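Local coordinates for secreted protein (Streptomyces lividans TK24, PDB 5LXZ), which binds copper in a metalloradical site of the galactose oxidase type (AA5 family) and probably acts as a secreted copper-radical oxidase, at residues A11-I17 with R450-V456; D416-G422 with Q437-P443. The protein carries 1 engineered substitution. The contacts are given in a common frame with arbitrary orientation. Numbering follows the deposited sequence.

Contact 1 (A11-I17 with R450-V456)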
loop_
_atom_site.group_PDB
_atom_site.type_symbol
_atom_site.label_atom_id
_atom_site.label_comp_id
_atom_site.label_asym_id
_atom_site.label_seq_id
_atom_site.Cartn_x
_atom_site.Cartn_y
_atom_site.Cartn_z
ATOM N N ALA A 11 9.401 -9.819 -27.851
ATOM C CA ALA A 11 10.332 -8.928 -27.195
ATOM C C ALA A 11 9.640 -8.115 -26.071
ATOM O O ALA A 11 10.279 -7.793 -25.078
ATOM C CB ALA A 11 10.958 -8.001 -28.191
ATOM N N ASN A 12 8.349 -7.810 -26.231
ATOM C CA ASN A 12 7.709 -6.759 -25.417
ATOM C C ASN A 12 6.469 -7.189 -24.664
ATOM O O ASN A 12 5.958 -6.410 -23.874
ATOM C CB ASN A 12 7.378 -5.568 -26.306
ATOM C CG ASN A 12 8.610 -4.927 -26.844
ATOM O OD1 ASN A 12 9.426 -4.427 -26.087
ATOM N ND2 ASN A 12 8.799 -4.985 -28.168
ATOM N N GLY A 13 5.977 -8.383 -24.934
ATOM C CA GLY A 13 4.678 -8.814 -24.448
ATOM C C GLY A 13 3.525 -8.045 -25.042
ATOM O O GLY A 13 3.665 -7.389 -26.075
ATOM N N LYS A 14 2.374 -8.118 -24.384
ATOM C CA LYS A 14 1.134 -7.551 -24.929
ATOM C C LYS A 14 0.158 -7.257 -23.810
ATOM O O LYS A 14 0.043 -8.072 -22.889
ATOM C CB LYS A 14 0.470 -8.533 -25.908
ATOM C CG LYS A 14 -0.831 -7.974 -26.478
ATOM C CD LYS A 14 -1.385 -8.665 -27.722
ATOM C CE LYS A 14 -2.839 -8.249 -27.941
ATOM N NZ LYS A 14 -3.025 -6.789 -28.211
ATOM N N TRP A 15 -0.517 -6.131 -23.910
ATOM C CA TRP A 15 -1.571 -5.730 -22.975
ATOM C C TRP A 15 -2.926 -5.926 -23.599
ATOM O O TRP A 15 -3.093 -5.710 -24.829
ATOM C CB TRP A 15 -1.423 -4.242 -22.649
ATOM C CG TRP A 15 -0.200 -3.894 -21.870
ATOM C CD1 TRP A 15 1.041 -3.632 -22.334
ATOM C CD2 TRP A 15 -0.126 -3.781 -20.459
ATOM N NE1 TRP A 15 1.914 -3.336 -21.298
ATOM C CE2 TRP A 15 1.201 -3.426 -20.121
ATOM C CE3 TRP A 15 -1.069 -3.929 -19.446
ATOM C CZ2 TRP A 15 1.590 -3.209 -18.794
ATOM C CZ3 TRP A 15 -0.683 -3.681 -18.138
ATOM C CH2 TRP A 15 0.622 -3.332 -17.833
ATOM N N GLU A 16 -3.900 -6.282 -22.787
ATOM C CA GLU A 16 -5.287 -6.360 -23.246
ATOM C C GLU A 16 -6.183 -5.785 -22.171
ATOM O O GLU A 16 -6.012 -6.103 -21.000
ATOM C CB GLU A 16 -5.669 -7.807 -23.493
ATOM C CG GLU A 16 -7.116 -8.018 -23.962
ATOM C CD GLU A 16 -7.483 -9.466 -24.283
ATOM O OE1 GLU A 16 -6.712 -10.396 -23.958
ATOM O OE2 GLU A 16 -8.575 -9.668 -24.862
ATOM N N ILE A 17 -7.133 -4.964 -22.561
ATOM C CA ILE A 17 -8.194 -4.505 -21.683
ATOM C C ILE A 17 -9.267 -5.585 -21.571
ATOM O O ILE A 17 -9.726 -6.138 -22.574
ATOM C CB ILE A 17 -8.803 -3.194 -22.227
ATOM C CG1 ILE A 17 -7.750 -2.080 -22.194
ATOM C CG2 ILE A 17 -10.046 -2.804 -21.431
ATOM C CD1 ILE A 17 -8.080 -0.838 -23.005
ATOM N N ARG A 450 12.736 -1.671 -21.470
ATOM C CA ARG A 450 11.422 -1.223 -21.843
ATOM C C ARG A 450 10.644 -2.329 -22.563
ATOM O O ARG A 450 11.178 -3.039 -23.416
ATOM C CB ARG A 450 11.570 -0.013 -22.742
ATOM C CG ARG A 450 10.297 0.675 -22.999
ATOM C CD ARG A 450 9.972 1.760 -22.006
ATOM N NE ARG A 450 8.840 2.413 -22.626
ATOM C CZ ARG A 450 8.820 3.557 -23.275
ATOM N NH1 ARG A 450 9.883 4.356 -23.314
ATOM N NH2 ARG A 450 7.693 3.938 -23.836
ATOM N N VAL A 451 9.391 -2.486 -22.190
ATOM C CA VAL A 451 8.491 -3.450 -22.815
ATOM C C VAL A 451 7.252 -2.726 -23.369
ATOM O O VAL A 451 7.275 -1.519 -23.462
ATOM C CB VAL A 451 8.190 -4.638 -21.900
ATOM C CG1 VAL A 451 9.453 -5.458 -21.648
ATOM C CG2 VAL A 451 7.500 -4.207 -20.573
ATOM N N ALA A 452 6.208 -3.449 -23.726
ATOM C CA ALA A 452 5.034 -2.826 -24.370
ATOM C C ALA A 452 4.396 -1.811 -23.442
ATOM O O ALA A 452 4.332 -2.037 -22.213
ATOM C CB ALA A 452 4.021 -3.879 -24.720
ATOM N N ASP A 453 3.927 -0.712 -24.003
ATOM C CA ASP A 453 3.220 0.329 -23.235
ATOM C C ASP A 453 1.877 -0.191 -22.739
ATOM O O ASP A 453 1.098 -0.762 -23.501
ATOM C CB ASP A 453 2.918 1.571 -24.063
ATOM C CG ASP A 453 4.125 2.292 -24.543
ATOM O OD1 ASP A 453 5.276 2.097 -24.129
ATOM O OD2 ASP A 453 3.871 3.154 -25.421
ATOM N N PRO A 454 1.549 0.043 -21.459
ATOM C CA PRO A 454 0.183 -0.199 -21.053
ATOM C C PRO A 454 -0.825 0.610 -21.832
ATOM O O PRO A 454 -0.488 1.672 -22.382
ATOM C CB PRO A 454 0.148 0.247 -19.570
ATOM C CG PRO A 454 1.401 0.974 -19.305
ATOM C CD PRO A 454 2.362 0.764 -20.456
ATOM N N LEU A 455 -2.052 0.115 -21.871
ATOM C CA LEU A 455 -3.110 0.783 -22.607
ATOM C C LEU A 455 -3.862 1.795 -21.794
ATOM O O LEU A 455 -4.430 2.733 -22.336
ATOM C CB LEU A 455 -4.101 -0.249 -23.146
ATOM C CG LEU A 455 -3.497 -1.338 -24.029
ATOM C CD1 LEU A 455 -4.551 -2.340 -24.477
ATOM C CD2 LEU A 455 -2.729 -0.797 -25.231
ATOM N N VAL A 456 -3.923 1.568 -20.488
ATOM C CA VAL A 456 -4.703 2.395 -19.602
ATOM C C VAL A 456 -3.749 3.048 -18.592
ATOM O O VAL A 456 -2.919 2.359 -17.992
ATOM C CB VAL A 456 -5.718 1.519 -18.834
ATOM C CG1 VAL A 456 -6.508 2.315 -17.793
ATOM C CG2 VAL A 456 -6.674 0.863 -19.809
#

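Contact 2 (D416-G422 with Q437-P443)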
loop_
_atom_site.group_PDB
_atom_site.type_symbol
_atom_site.label_atom_id
_atom_site.label_comp_id
_atom_site.label_asym_id
_atom_site.label_seq_id
_atom_site.Cartn_x
_atom_site.Cartn_y
_atom_site.Cartn_z
ATOM N N ASP A 416 12.371 -13.940 -12.151
ATOM C CA ASP A 416 13.190 -13.008 -11.350
ATOM C C ASP A 416 13.220 -11.592 -11.888
ATOM O O ASP A 416 13.864 -10.710 -11.269
ATOM C CB ASP A 416 14.597 -13.484 -11.054
ATOM C CG ASP A 416 14.640 -14.779 -10.319
ATOM O OD1 ASP A 416 13.712 -15.098 -9.554
ATOM O OD2 ASP A 416 15.660 -15.510 -10.450
ATOM N N SER A 417 12.533 -11.319 -12.979
ATOM C CA SER A 417 12.288 -9.941 -13.363
ATOM C C SER A 417 11.215 -9.291 -12.491
ATOM O O SER A 417 10.459 -9.971 -11.807
ATOM C CB SER A 417 11.956 -9.838 -14.853
ATOM O OG SER A 417 10.694 -10.318 -15.185
ATOM N N VAL A 418 11.226 -7.971 -12.474
ATOM C CA VAL A 418 10.205 -7.183 -11.815
ATOM C C VAL A 418 9.572 -6.268 -12.851
ATOM O O VAL A 418 10.246 -5.466 -13.470
ATOM C CB VAL A 418 10.760 -6.355 -10.654
ATOM C CG1 VAL A 418 9.626 -5.583 -9.958
ATOM C CG2 VAL A 418 11.456 -7.262 -9.648
ATOM N N LEU A 419 8.287 -6.366 -13.037
ATOM C CA LEU A 419 7.540 -5.490 -13.921
ATOM C C LEU A 419 7.217 -4.193 -13.233
ATOM O O LEU A 419 6.510 -4.221 -12.212
ATOM C CB LEU A 419 6.267 -6.165 -14.415
ATOM C CG LEU A 419 5.352 -5.386 -15.338
ATOM C CD1 LEU A 419 6.023 -5.037 -16.648
ATOM C CD2 LEU A 419 4.042 -6.145 -15.554
ATOM N N VAL A 420 7.699 -3.072 -13.758
ATOM C CA VAL A 420 7.492 -1.747 -13.209
ATOM C C VAL A 420 6.742 -0.960 -14.256
ATOM O O VAL A 420 7.249 -0.774 -15.384
ATOM C CB VAL A 420 8.832 -1.084 -12.859
ATOM C CG1 VAL A 420 8.610 0.319 -12.353
ATOM C CG2 VAL A 420 9.588 -1.926 -11.855
ATOM N N SER A 421 5.524 -0.555 -13.952
ATOM C CA SER A 421 4.615 -0.014 -14.966
ATOM C C SER A 421 3.762 1.111 -14.438
ATOM O O SER A 421 3.376 1.136 -13.275
ATOM C CB SER A 421 3.730 -1.167 -15.506
ATOM O OG SER A 421 2.935 -0.772 -16.607
ATOM N N GLY A 422 3.376 1.991 -15.345
ATOM C CA GLY A 422 2.405 2.996 -15.034
ATOM C C GLY A 422 2.905 4.041 -14.079
ATOM O O GLY A 422 4.115 4.324 -14.009
ATOM N N GLN A 437 4.063 3.709 -19.753
ATOM C CA GLN A 437 5.321 3.016 -19.979
ATOM C C GLN A 437 5.438 1.865 -19.028
ATOM O O GLN A 437 4.952 1.967 -17.882
ATOM C CB GLN A 437 6.542 3.890 -19.762
ATOM C CG GLN A 437 6.599 5.087 -20.673
ATOM C CD GLN A 437 7.815 5.945 -20.437
ATOM O OE1 GLN A 437 8.614 5.720 -19.532
ATOM N NE2 GLN A 437 7.939 6.991 -21.256
ATOM N N ALA A 438 5.992 0.777 -19.495
ATOM C CA ALA A 438 6.303 -0.385 -18.682
ATOM C C ALA A 438 7.716 -0.846 -18.932
ATOM O O ALA A 438 8.202 -0.773 -20.082
ATOM C CB ALA A 438 5.337 -1.526 -18.950
ATOM N N ARG A 439 8.348 -1.402 -17.915
ATOM C CA ARG A 439 9.685 -1.888 -17.957
ATOM C C ARG A 439 9.789 -3.178 -17.181
ATOM O O ARG A 439 9.057 -3.403 -16.207
ATOM C CB ARG A 439 10.658 -0.905 -17.319
ATOM C CG ARG A 439 10.802 0.391 -18.076
ATOM C CD ARG A 439 11.418 1.443 -17.179
ATOM N NE ARG A 439 11.716 2.654 -17.948
ATOM C CZ ARG A 439 10.814 3.536 -18.360
ATOM N NH1 ARG A 439 9.534 3.439 -18.026
ATOM N NH2 ARG A 439 11.197 4.570 -19.143
ATOM N N LEU A 440 10.725 -4.006 -17.590
ATOM C CA LEU A 440 11.208 -5.095 -16.779
ATOM C C LEU A 440 12.520 -4.728 -16.139
ATOM O O LEU A 440 13.482 -4.337 -16.841
ATOM C CB LEU A 440 11.352 -6.382 -17.596
ATOM C CG LEU A 440 10.096 -6.999 -18.167
ATOM C CD1 LEU A 440 10.471 -8.111 -19.119
ATOM C CD2 LEU A 440 9.135 -7.510 -17.095
ATOM N N TYR A 441 12.606 -4.822 -14.815
ATOM C CA TYR A 441 13.872 -4.702 -14.094
ATOM C C TYR A 441 14.479 -6.088 -14.010
ATOM O O TYR A 441 13.800 -7.060 -13.675
ATOM C CB TYR A 441 13.643 -4.173 -12.684
ATOM C CG TYR A 441 14.902 -4.159 -11.878
ATOM C CD1 TYR A 441 15.955 -3.288 -12.198
ATOM C CD2 TYR A 441 15.103 -5.058 -10.847
ATOM C CE1 TYR A 441 17.152 -3.338 -11.488
ATOM C CE2 TYR A 441 16.255 -5.072 -10.117
ATOM C CZ TYR A 441 17.297 -4.216 -10.444
ATOM O OH TYR A 441 18.461 -4.275 -9.724
ATOM N N HIS A 442 15.759 -6.183 -14.330
ATOM C CA HIS A 442 16.470 -7.429 -14.308
ATOM C C HIS A 442 17.509 -7.344 -13.190
ATOM O O HIS A 442 18.475 -6.604 -13.330
ATOM C CB HIS A 442 17.156 -7.602 -15.658
ATOM C CG HIS A 442 16.202 -7.794 -16.791
ATOM N ND1 HIS A 442 15.461 -8.952 -16.944
ATOM C CD2 HIS A 442 15.846 -6.979 -17.802
ATOM C CE1 HIS A 442 14.701 -8.840 -18.019
ATOM N NE2 HIS A 442 14.924 -7.659 -18.564
ATOM N N PRO A 443 17.296 -8.037 -12.055
ATOM C CA PRO A 443 18.263 -7.904 -10.931
ATOM C C PRO A 443 19.683 -8.369 -11.273
ATOM O O PRO A 443 20.652 -7.829 -10.732
ATOM C CB PRO A 443 17.662 -8.768 -9.813
ATOM C CG PRO A 443 16.228 -8.909 -10.165
ATOM C CD PRO A 443 16.083 -8.774 -11.657
HETATM O O HOH W 1 8.140 1.815 -16.150
HETATM O O HOH W 2 6.086 3.682 -15.785
#

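Contact 1 (A11-I17 with R450-V456)
This contact joins two neighbouring blades of the β-propeller. Strand 14-18 is the outermost strand of the blade built with 496-500, 472-476 and 462-466. The N-terminal end of the chain thus completes a blade formed mostly by much later residues, as in propeller ring closure. G13, the first residue after helix 6-12, has positive phi and leads into the strand. Segment 450-456 runs from the end of strand 447-450 into the link that leaves the preceding blade. The two segments run in nearly the same direction, 8° apart.

Two hydrogen bonds hold them. A452 N donates to N12 O (3.0 Å), an acceptor also used by Y499 OH. W15 NE1 donates to A452 O (2.9 Å), so A452 is bound through both its amide and its carbonyl.

Apolar packing centres on W15, whose CA-to-CB bond points toward the link. W15 CD1 meets A452 CB at 3.8 Å, and W15 CB meets L455 CG at 3.8 Å. Further along, I17 CG1 lies 3.9 Å from L455 CD1, and I17 CD1 lies 3.9 Å from V456 CG2.

The indole also takes a CH-pi contact: P454 CA sits over the five-membered ring of W15, 3.5 Å from its centroid and 8° off the normal.

Contact 2 (D416-G422 with Q437-P443)
Strands 418-421 and 438-442 are the two middle strands of a four-stranded antiparallel propeller blade, within a Kelch motif. Their axes come within 4.6 Å, and their directions differ by 149°.

The hydrogen-bonded pairs are V418 with Y441 and V420 with R439. V418 N donates to Y441 O (3.0 Å), and Y441 N to V418 O (2.8 Å). V420 N donates to R439 O (2.8 Å), and R439 N to V420 O (2.8 Å). At the loop end of the hairpin, G422 N donates to Q437 O (3.0 Å). L419 and S421 bond through the backbone to S411 and Q409 of strand 409-412, and A438 and L440 to V451 and E449 on the other side.

Two waters extend the network. Water 1 donates to V420 O (2.8 Å) and accepts from R439 NH1 (2.8 Å). Water 2 donates to G422 O (2.7 Å) and Q437 O (2.9 Å). R439 NH1 and NH2 each also donate to Q437 OE1, both at 2.9 Å.

Other polar ends are met outside the pair. D416 forms salt bridges with R539 and K537, tying this end of the blade to strand 535-541. S417 OG bonds to D415, Y441 OH to N446, and H442 NE2 to E449.

L419 and L440 pack on one face, with L419 CD1 4.0 Å from L440 CD2. The exception to this satisfaction is D416 O, buried without a hydrogen-bonding partner and 3.0 Å from P443 CD.

In the fold
Contact 2 is buried and lies within one blade. Contact 1 is partly buried, farther from the centre of the chain, and joins that blade to the next. Their centres are 12 Å apart. Contact 2 is a regular backbone ladder, while contact 1 relies on the packing of an indole and on two hydrogen bonds that both use A452, one given by the indole itself. The contacts touch directly: V451 N probably bonds to A438 O (3.0 Å). W15 also reaches A438 and S421, on the sheet face where F474 of the next blade also packs, against L419 and S421. Contact 2 is a β-hairpin, with 14 residues between its segments; contact 1 joins the N-terminal region to a link more than 430 residues later.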